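Local coordinates for avirulence protein (Pseudomonas syringae, PDB 4B6X) that is a type III secreted effector whose C-terminal coiled-coil domain, processed in the plant, probably contributes to triggering plant immunity, at residues 27-30 against 31-35; 54-57 against 58-62. All coordinates share one frame; numbering follows the deposited sequence.

Contact 1: residues 27-30 against 31-35; sequences LRQE and IEDKQ
Q29 reaches forward one helical turn and closes its amide on the carboxylate of D33. The donor is NE2, which lies 2.9 Å from D33 OD1 with an N-H...O angle of 144°, a bent bond. The oxygen lies nearly in the plane of the Q29 amide, but the amide nitrogen comes in from above the carboxylate plane, the two planes being 34° apart. Two torsions put the amide there: CG of Q29 stands anti to its backbone nitrogen, and a bend at chi2 (60°) folds the chain along the helix. D33 answers with CG turned back beside its own backbone nitrogen, a rotation that brings the carboxylate over the preceding turn, its CG 3.2 Å from the main-chain O of Q29.

One residue further along, E30 and K34 run side by side in the same direction. E30 OE2 and K34 NZ stay 4.4 Å apart, near enough for opposite charges to attract but short of a salt bridge. I31 is the buried member: its CG1 rests 3.2 Å from L27 O, the same oxygen that accepts the hydrogen bond from I31 N, and the side chain also packs on F78 of helix 54-89, as L27 and E30 do on L74. A water donates to R28 O and, weakly, to E32 OE1.

The regular i to i+4 backbone bonds, such as K34 N to E30 O at 2.8 Å, carry this part of helix 25-50. The side-chain contacts at the surface are polar: one amide-carboxylate bond and a looser acid-base pair that should lend modest electrostatic help; I31 faces the partner helix instead.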
ATOM      1  N   LEU A  27      -0.610 -12.801  -2.077  1.00 21.88           N
ATOM      2  CA  LEU A  27      -0.639 -11.693  -1.115  1.00 19.89           C
ATOM      3  C   LEU A  27       0.629 -10.815  -1.137  1.00 19.41           C
ATOM      4  O   LEU A  27       0.545  -9.556  -1.041  1.00 17.24           O
ATOM      5  CB  LEU A  27      -0.889 -12.236   0.286  1.00 17.76           C
ATOM      6  CG  LEU A  27      -1.085 -11.252   1.433  1.00 20.14           C
ATOM      7  CD1 LEU A  27      -2.173 -10.170   1.122  1.00 16.43           C
ATOM      8  CD2 LEU A  27      -1.440 -12.052   2.764  1.00 19.16           C
ATOM      9  N   ARG A  28       1.783 -11.461  -1.245  1.00 20.51           N
ATOM     10  CA  ARG A  28       3.062 -10.746  -1.359  1.00 22.36           C
ATOM     11  C   ARG A  28       3.061  -9.858  -2.594  1.00 23.06           C
ATOM     12  O   ARG A  28       3.476  -8.697  -2.527  1.00 22.39           O
ATOM     13  CB  ARG A  28       4.278 -11.696  -1.428  1.00 24.93           C
ATOM     14  CG  ARG A  28       5.665 -10.961  -1.355  1.00 31.20           C
ATOM     15  CD  ARG A  28       6.865 -11.746  -1.996  1.00 43.76           C
ATOM     16  NE  ARG A  28       6.760 -13.212  -1.885  1.00 51.72           N
ATOM     17  CZ  ARG A  28       7.283 -13.979  -0.914  1.00 57.38           C
ATOM     18  NH1 ARG A  28       8.017 -13.456   0.085  1.00 58.15           N
ATOM     19  NH2 ARG A  28       7.067 -15.302  -0.944  1.00 59.42           N
ATOM     20  N   GLN A  29       2.586 -10.407  -3.705  1.00 23.83           N
ATOM     21  CA  GLN A  29       2.516  -9.687  -4.957  1.00 26.49           C
ATOM     22  C   GLN A  29       1.512  -8.519  -4.846  1.00 24.00           C
ATOM     23  O   GLN A  29       1.781  -7.432  -5.345  1.00 24.13           O
ATOM     24  CB  GLN A  29       2.198 -10.665  -6.103  1.00 29.58           C
ATOM     25  CG  GLN A  29       2.139 -10.054  -7.485  1.00 37.51           C
ATOM     26  CD  GLN A  29       3.447  -9.390  -7.913  1.00 42.97           C
ATOM     27  OE1 GLN A  29       4.448 -10.070  -8.104  1.00 49.02           O
ATOM     28  NE2 GLN A  29       3.437  -8.056  -8.062  1.00 41.18           N
ATOM     29  N   GLU A  30       0.393  -8.722  -4.138  1.00 21.82           N
ATOM     30  CA  GLU A  30      -0.578  -7.647  -3.900  1.00 19.49           C
ATOM     31  C   GLU A  30       0.013  -6.490  -3.112  1.00 18.50           C
ATOM     32  O   GLU A  30      -0.280  -5.304  -3.365  1.00 17.14           O
ATOM     33  CB  GLU A  30      -1.833  -8.151  -3.188  1.00 18.35           C
ATOM     34  CG  GLU A  30      -3.017  -7.207  -3.443  1.00 19.97           C
ATOM     35  CD  GLU A  30      -4.287  -7.434  -2.614  1.00 22.11           C
ATOM     36  OE1 GLU A  30      -4.488  -8.505  -1.993  1.00 20.54           O
ATOM     37  OE2 GLU A  30      -5.098  -6.464  -2.602  1.00 25.11           O
ATOM     38  N   ILE A  31       0.817  -6.843  -2.122  1.00 17.54           N
ATOM     39  CA  ILE A  31       1.501  -5.867  -1.325  1.00 16.49           C
ATOM     40  C   ILE A  31       2.407  -5.012  -2.212  1.00 18.45           C
ATOM     41  O   ILE A  31       2.369  -3.799  -2.118  1.00 17.24           O
ATOM     42  CB  ILE A  31       2.312  -6.516  -0.228  1.00 16.26           C
ATOM     43  CG1 ILE A  31       1.347  -7.064   0.817  1.00 15.85           C
ATOM     44  CG2 ILE A  31       3.349  -5.508   0.358  1.00 15.07           C
ATOM     45  CD1 ILE A  31       2.016  -7.969   1.896  1.00 14.84           C
ATOM     46  N   GLU A  32       3.201  -5.626  -3.074  1.00 21.39           N
ATOM     47  CA  GLU A  32       4.036  -4.827  -3.977  1.00 24.71           C
ATOM     48  C   GLU A  32       3.195  -3.960  -4.979  1.00 23.80           C
ATOM     49  O   GLU A  32       3.553  -2.818  -5.269  1.00 21.91           O
ATOM     50  CB  GLU A  32       4.996  -5.716  -4.759  1.00 29.14           C
ATOM     51  CG  GLU A  32       6.107  -6.422  -3.910  1.00 36.03           C
ATOM     52  CD  GLU A  32       7.042  -5.435  -3.180  1.00 42.83           C
ATOM     53  OE1 GLU A  32       6.676  -4.997  -2.034  1.00 45.79           O
ATOM     54  OE2 GLU A  32       8.106  -5.082  -3.774  1.00 47.20           O
ATOM     55  N   ASP A  33       2.101  -4.522  -5.498  1.00 23.22           N
ATOM     56  CA  ASP A  33       1.210  -3.784  -6.406  1.00 24.33           C
ATOM     57  C   ASP A  33       0.615  -2.586  -5.649  1.00 21.51           C
ATOM     58  O   ASP A  33       0.527  -1.488  -6.189  1.00 21.59           O
ATOM     59  CB  ASP A  33       0.057  -4.650  -6.946  1.00 25.26           C
ATOM     60  CG  ASP A  33       0.510  -5.824  -7.778  1.00 28.52           C
ATOM     61  OD1 ASP A  33       1.633  -5.859  -8.303  1.00 31.80           O
ATOM     62  OD2 ASP A  33      -0.302  -6.759  -7.931  1.00 33.95           O
ATOM     63  N   LYS A  34       0.244  -2.803  -4.393  1.00 19.27           N
ATOM     64  CA  LYS A  34      -0.349  -1.771  -3.572  1.00 17.28           C
ATOM     65  C   LYS A  34       0.648  -0.707  -3.112  1.00 17.47           C
ATOM     66  O   LYS A  34       0.277   0.472  -3.047  1.00 16.30           O
ATOM     67  CB  LYS A  34      -1.113  -2.366  -2.379  1.00 16.69           C
ATOM     68  CG  LYS A  34      -1.915  -1.296  -1.582  1.00 15.71           C
ATOM     69  CD  LYS A  34      -3.398  -1.522  -1.188  1.00 18.38           C
ATOM     70  CE  LYS A  34      -4.207  -2.584  -1.853  1.00 20.00           C
ATOM     71  NZ  LYS A  34      -5.426  -2.098  -2.529  1.00 18.65           N
ATOM     72  N   GLN A  35       1.898  -1.101  -2.820  1.00 17.89           N
ATOM     73  CA  GLN A  35       2.971  -0.146  -2.545  1.00 18.83           C
ATOM     74  C   GLN A  35       3.240   0.739  -3.770  1.00 20.74           C
ATOM     75  O   GLN A  35       3.414   1.936  -3.618  1.00 20.68           O
ATOM     76  CB  GLN A  35       4.265  -0.877  -2.143  1.00 20.28           C
ATOM     77  CG  GLN A  35       5.421   0.042  -1.632  1.00 22.38           C
ATOM     78  CD  GLN A  35       5.093   0.787  -0.319  1.00 21.98           C
ATOM     79  OE1 GLN A  35       5.135   0.189   0.754  1.00 23.23           O
ATOM     80  NE2 GLN A  35       4.778   2.108  -0.409  1.00 21.73           N
TER
HETATM   81  O   HOH W   1       5.936  -7.608  -1.037  1.00 33.25           O

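Contact 2: residues 54-57 against 58-62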
ATOM      1  N   PRO A  54      -6.321  22.815  -5.180  1.00 27.05           N
ATOM      2  CA  PRO A  54      -7.099  22.273  -4.058  1.00 25.94           C
ATOM      3  C   PRO A  54      -7.968  21.059  -4.407  1.00 24.00           C
ATOM      4  O   PRO A  54      -8.042  20.140  -3.612  1.00 23.51           O
ATOM      5  CB  PRO A  54      -7.978  23.455  -3.602  1.00 27.17           C
ATOM      6  CG  PRO A  54      -7.382  24.676  -4.226  1.00 28.71           C
ATOM      7  CD  PRO A  54      -6.634  24.240  -5.449  1.00 27.87           C
ATOM      8  N   ALA A  55      -8.602  21.048  -5.571  1.00 23.24           N
ATOM      9  CA  ALA A  55      -9.451  19.913  -5.981  1.00 22.62           C
ATOM     10  C   ALA A  55      -8.650  18.587  -6.078  1.00 21.71           C
ATOM     11  O   ALA A  55      -9.144  17.522  -5.707  1.00 19.51           O
ATOM     12  CB  ALA A  55     -10.145  20.209  -7.335  1.00 22.45           C
ATOM     13  N   GLU A  56      -7.448  18.657  -6.651  1.00 21.71           N
ATOM     14  CA  GLU A  56      -6.663  17.448  -6.877  1.00 21.55           C
ATOM     15  C   GLU A  56      -6.001  17.035  -5.583  1.00 19.97           C
ATOM     16  O   GLU A  56      -5.830  15.868  -5.331  1.00 20.69           O
ATOM     17  CB  GLU A  56      -5.647  17.628  -8.019  1.00 22.89           C
ATOM     18  CG  GLU A  56      -5.005  16.275  -8.537  1.00 24.86           C
ATOM     19  CD  GLU A  56      -6.041  15.294  -9.120  1.00 26.58           C
ATOM     20  OE1 GLU A  56      -6.463  15.483 -10.267  1.00 30.13           O
ATOM     21  OE2 GLU A  56      -6.442  14.337  -8.430  1.00 27.73           O
ATOM     22  N   ILE A  57      -5.658  17.991  -4.736  1.00 19.66           N
ATOM     23  CA  ILE A  57      -5.139  17.677  -3.426  1.00 18.90           C
ATOM     24  C   ILE A  57      -6.156  16.836  -2.654  1.00 19.21           C
ATOM     25  O   ILE A  57      -5.805  15.780  -2.116  1.00 18.71           O
ATOM     26  CB  ILE A  57      -4.756  18.933  -2.634  1.00 20.02           C
ATOM     27  CG1 ILE A  57      -3.461  19.545  -3.186  1.00 20.32           C
ATOM     28  CG2 ILE A  57      -4.532  18.639  -1.192  1.00 16.53           C
ATOM     29  CD1 ILE A  57      -3.161  20.933  -2.575  1.00 19.63           C
ATOM     30  N   ALA A  58      -7.411  17.271  -2.642  1.00 19.17           N
ATOM     31  CA  ALA A  58      -8.453  16.549  -1.932  1.00 19.54           C
ATOM     32  C   ALA A  58      -8.731  15.201  -2.594  1.00 18.88           C
ATOM     33  O   ALA A  58      -8.970  14.215  -1.899  1.00 19.26           O
ATOM     34  CB  ALA A  58      -9.754  17.405  -1.833  1.00 20.00           C
ATOM     35  N   ASN A  59      -8.731  15.157  -3.923  1.00 19.10           N
ATOM     36  CA  ASN A  59      -9.024  13.913  -4.658  1.00 19.39           C
ATOM     37  C   ASN A  59      -7.970  12.845  -4.383  1.00 19.06           C
ATOM     38  O   ASN A  59      -8.295  11.712  -4.084  1.00 18.68           O
ATOM     39  CB  ASN A  59      -9.102  14.161  -6.165  1.00 19.83           C
ATOM     40  CG  ASN A  59      -9.252  12.872  -6.967  1.00 22.42           C
ATOM     41  OD1 ASN A  59     -10.094  12.025  -6.640  1.00 23.83           O
ATOM     42  ND2 ASN A  59      -8.453  12.722  -8.043  1.00 20.11           N
ATOM     43  N   THR A  60      -6.710  13.257  -4.438  1.00 18.39           N
ATOM     44  CA  THR A  60      -5.597  12.341  -4.387  1.00 18.58           C
ATOM     45  C   THR A  60      -5.297  11.930  -2.961  1.00 17.49           C
ATOM     46  O   THR A  60      -5.031  10.763  -2.691  1.00 17.14           O
ATOM     47  CB  THR A  60      -4.363  12.989  -5.056  1.00 19.62           C
ATOM     48  OG1 THR A  60      -4.641  13.160  -6.457  1.00 19.75           O
ATOM     49  CG2 THR A  60      -3.122  12.122  -4.910  1.00 22.15           C
ATOM     50  N   SER A  61      -5.370  12.874  -2.033  1.00 16.88           N
ATOM     51  CA  SER A  61      -5.180  12.538  -0.649  1.00 16.01           C
ATOM     52  C   SER A  61      -6.227  11.565  -0.099  1.00 15.67           C
ATOM     53  O   SER A  61      -5.887  10.699   0.715  1.00 16.27           O
ATOM     54  CB  SER A  61      -5.132  13.789   0.210  1.00 16.99           C
ATOM     55  OG  SER A  61      -4.709  13.449   1.518  1.00 17.86           O
ATOM     56  N   GLN A  62      -7.490  11.726  -0.481  1.00 14.88           N
ATOM     57  CA  GLN A  62      -8.513  10.800  -0.069  1.00 14.85           C
ATOM     58  C   GLN A  62      -8.159   9.354  -0.522  1.00 15.20           C
ATOM     59  O   GLN A  62      -8.197   8.388   0.279  1.00 15.45           O
ATOM     60  CB  GLN A  62      -9.841  11.250  -0.628  1.00 15.60           C
ATOM     61  CG  GLN A  62     -10.968  10.279  -0.398  1.00 16.91           C
ATOM     62  CD  GLN A  62     -12.274  10.847  -0.784  1.00 17.23           C
ATOM     63  OE1 GLN A  62     -12.414  11.400  -1.883  1.00 17.17           O
ATOM     64  NE2 GLN A  62     -13.255  10.748   0.113  1.00 17.62           N
TER
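The carboxylate of E56 and the amide of N59 lie side by side and point the same way, their planes turned 57° apart. Both bonds to this carboxylate use one oxygen, OE2, one from the syn side and one from the anti side. N59 ND2 meets it on the syn side, close to the plane, at 2.6 Å and nearly straight (N-H...O 165°), with OE2 also close to the plane of the amide. T60 OG1 donates to the same OE2 from the anti side, 2.9 Å away and somewhat further out of the plane. Two donors on different sides thus fix the rotation of the carboxylate.

E56 gets there by a bend at chi2 (62°), which carries its end forward along the helix, whereas T60 sets OG1 beside its own backbone nitrogen, facing the preceding turn. Alongside these side chains the main chain keeps its helical pattern, with T60 N on E56 O at 2.9 Å. I57, with A48 and I49 as neighbours, and T60, against L45, face helix 25-50.

The E56 backbone nitrogen is hydrogen-bonded to N53 OD1, just before helix 54-89 begins, the bond expected of an asparagine N-cap. The cap and the E56-N59-T60 network together occupy the first two turns of the second helix of an antiparallel hairpin, consistent with the predicted coiled coil.

Overall arrangement
Contact 1 comes first along the chain, near the start of helix 25-50; contact 2 follows at the start of helix 54-89, after the short turn between the helices. Their centres lie 24 Å apart and their nearest atoms about 11 Å, so they do not touch. The centre of contact 1 is about 7 Å, and that of contact 2 about 18 Å, from the chain centre, the latter at the turn end. The helices run antiparallel: L27 and E30 meet L74 and I31 meets F78, whereas E56 and I57 meet A48, I57 also I49, and T60 meets L45. Each contact is local to one helix, and the interface joins the two helices in a hairpin.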